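Local coordinates for protein chitinase (Jonesia denitrificans, PDB 5VG1) that probably hydrolyses internal beta-1,4 linkages of chitin as a full-length enzyme, here represented by its copper-binding lytic polysaccharide monooxygenase domain, at residues A76-S81 / A122-S127. Numbering follows the deposited sequence.
Sequences APHNTS and ARWNVS. With CU (copper (II) ion), chain C.
The rings of His-78 and Trp-124 lie nearly parallel, their planes at 25°, but are slid so far apart that they barely overlap; CD2 of His-78 meets CH2 of Trp-124 at 4.1 Å. On one face of the imidazole sits Ala-76 O, over the ring centre, while copper lies at the edge, in plane, bound by NE2. His-1 ND1 binds the same metal, so this is part of the histidine brace of lytic polysaccharide monooxygenases, and histidine suits the place because NE2 offers an in-plane nitrogen to the metal, which lies off the ring bisector, toward CE1. The indole receives Ala-76 O and Thr-80 at its edge, and Trp-83 stacks on it. With CG anti to the backbone N (chi1 172°), Trp-124 reaches from strand 118-126 across to the loop bearing His-78. There NE1 donates to Thr-80 OG1 at 2.8 Å, the acceptor lying close to the indole plane. A threonine hydroxyl can accept and donate at once: OG1 donates in turn to His-78 O, also 2.8 Å away, which ties the loop backbone beside the metal ligand to the indole as a second shell. A leucine in place of Trp-124 would probably leave Thr-80 OG1 without its donor, open a gap beside the imidazole and let the loop shift. Nonpolar Val-126 fills the neighbouring space, its CG1 3.9 Å from His-78 CB. Thr-80 and Val-126 form an antiparallel non-hydrogen-bonded pair with a backbone bond on each side. Ser-81 N donates to Asn-125 O at 3.2 Å, and the small Ser-81 OG adds a weak bond to the same oxygen. At the other end, Ser-127 N reaches Asn-79 O at 3.1 Å along an almost straight N-H (179°), approaching from above the carbonyl plane.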
loop_
_atom_site.group_PDB
_atom_site.type_symbol
_atom_site.label_atom_id
_atom_site.label_comp_id
_atom_site.label_asym_id
_atom_site.label_seq_id
_atom_site.Cartn_x
_atom_site.Cartn_y
_atom_site.Cartn_z
ATOM N N ALA A 76 -6.085 6.571 11.912
ATOM C CA ALA A 76 -5.571 7.776 12.558
ATOM C C ALA A 76 -5.060 8.696 11.458
ATOM O O ALA A 76 -3.914 8.575 11.009
ATOM C CB ALA A 76 -4.471 7.450 13.569
ATOM N N PRO A 77 -5.974 9.725 10.950
ATOM C CA PRO A 77 -5.632 10.529 9.757
ATOM C C PRO A 77 -4.616 11.635 10.035
ATOM O O PRO A 77 -4.936 12.792 10.303
ATOM C CB PRO A 77 -6.991 11.097 9.341
ATOM C CG PRO A 77 -7.718 11.265 10.634
ATOM C CD PRO A 77 -7.268 10.130 11.529
ATOM N N HIS A 78 -3.338 11.271 9.963
ATOM C CA HIS A 78 -2.273 12.234 10.201
ATOM C C HIS A 78 -2.199 13.253 9.073
ATOM O O HIS A 78 -2.444 12.934 7.906
ATOM C CB HIS A 78 -0.930 11.521 10.339
ATOM C CG HIS A 78 -0.945 10.393 11.318
ATOM N ND1 HIS A 78 -1.229 10.574 12.655
ATOM C CD2 HIS A 78 -0.716 9.070 11.156
ATOM C CE1 HIS A 78 -1.171 9.409 13.274
ATOM N NE2 HIS A 78 -0.862 8.480 12.387
ATOM N N ASN A 79 -1.864 14.491 9.432
ATOM C CA ASN A 79 -1.507 15.489 8.435
ATOM C C ASN A 79 -0.506 14.895 7.454
ATOM O O ASN A 79 0.459 14.239 7.855
ATOM C CB ASN A 79 -0.931 16.733 9.113
ATOM C CG ASN A 79 -1.934 17.419 10.020
ATOM O OD1 ASN A 79 -2.171 16.983 11.147
ATOM N ND2 ASN A 79 -2.526 18.501 9.533
ATOM N N THR A 80 -0.744 15.124 6.167
ATOM C CA THR A 80 -0.077 14.380 5.110
ATOM C C THR A 80 0.576 15.338 4.125
ATOM O O THR A 80 0.012 16.384 3.795
ATOM C CB THR A 80 -1.072 13.465 4.380
ATOM O OG1 THR A 80 -1.566 12.477 5.293
ATOM C CG2 THR A 80 -0.428 12.767 3.186
ATOM N N SER A 81 1.768 14.967 3.657
ATOM C CA SER A 81 2.470 15.751 2.633
ATOM C C SER A 81 2.073 15.264 1.244
ATOM O O SER A 81 1.373 15.970 0.507
ATOM C CB SER A 81 3.983 15.667 2.849
ATOM O OG SER A 81 4.463 14.354 2.622
ATOM N N ALA A 122 2.310 1.762 -2.648
ATOM C CA ALA A 122 1.716 3.006 -2.177
ATOM C C ALA A 122 2.471 3.477 -0.940
ATOM O O ALA A 122 2.561 2.744 0.051
ATOM C CB ALA A 122 0.235 2.813 -1.871
ATOM N N ARG A 123 3.004 4.697 -1.001
ATOM C CA ARG A 123 3.849 5.247 0.055
ATOM C C ARG A 123 3.175 6.496 0.614
ATOM O O ARG A 123 3.034 7.501 -0.091
ATOM C CB ARG A 123 5.248 5.555 -0.480
ATOM C CG ARG A 123 6.246 6.024 0.555
ATOM C CD ARG A 123 7.666 5.915 0.013
ATOM N NE ARG A 123 8.087 7.090 -0.743
ATOM C CZ ARG A 123 9.280 7.221 -1.319
ATOM N NH1 ARG A 123 10.184 6.258 -1.244
ATOM N NH2 ARG A 123 9.577 8.336 -1.967
ATOM N N TRP A 124 2.768 6.433 1.882
ATOM C CA TRP A 124 2.041 7.515 2.541
ATOM C C TRP A 124 3.012 8.276 3.438
ATOM O O TRP A 124 3.480 7.744 4.449
ATOM C CB TRP A 124 0.866 6.952 3.340
ATOM C CG TRP A 124 0.144 7.944 4.211
ATOM C CD1 TRP A 124 0.110 9.302 4.066
ATOM C CD2 TRP A 124 -0.650 7.645 5.366
ATOM N NE1 TRP A 124 -0.656 9.864 5.058
ATOM C CE2 TRP A 124 -1.134 8.868 5.869
ATOM C CE3 TRP A 124 -0.999 6.460 6.022
ATOM C CZ2 TRP A 124 -1.948 8.941 6.999
ATOM C CZ3 TRP A 124 -1.808 6.534 7.142
ATOM C CH2 TRP A 124 -2.273 7.766 7.620
ATOM N N ASN A 125 3.298 9.527 3.081
ATOM C CA ASN A 125 4.293 10.337 3.774
ATOM C C ASN A 125 3.603 11.269 4.765
ATOM O O ASN A 125 2.729 12.053 4.381
ATOM C CB ASN A 125 5.128 11.135 2.771
ATOM C CG ASN A 125 5.988 10.245 1.895
ATOM O OD1 ASN A 125 6.734 9.400 2.389
ATOM N ND2 ASN A 125 5.876 10.419 0.583
ATOM N N VAL A 126 4.004 11.183 6.032
ATOM C CA VAL A 126 3.436 12.008 7.094
ATOM C C VAL A 126 4.220 13.311 7.172
ATOM O O VAL A 126 5.457 13.306 7.140
ATOM C CB VAL A 126 3.459 11.260 8.439
ATOM C CG1 VAL A 126 2.870 12.117 9.548
ATOM C CG2 VAL A 126 2.703 9.942 8.326
ATOM N N SER A 127 3.502 14.430 7.285
ATOM C CA SER A 127 4.115 15.745 7.127
ATOM C C SER A 127 4.823 16.246 8.381
ATOM O O SER A 127 5.635 17.172 8.280
ATOM C CB SER A 127 3.057 16.769 6.707
ATOM O OG SER A 127 2.195 17.095 7.785
HETATM CU CU CU C . -0.592 6.481 13.953
HETATM O O HOH W 1 -1.781 6.634 16.113
#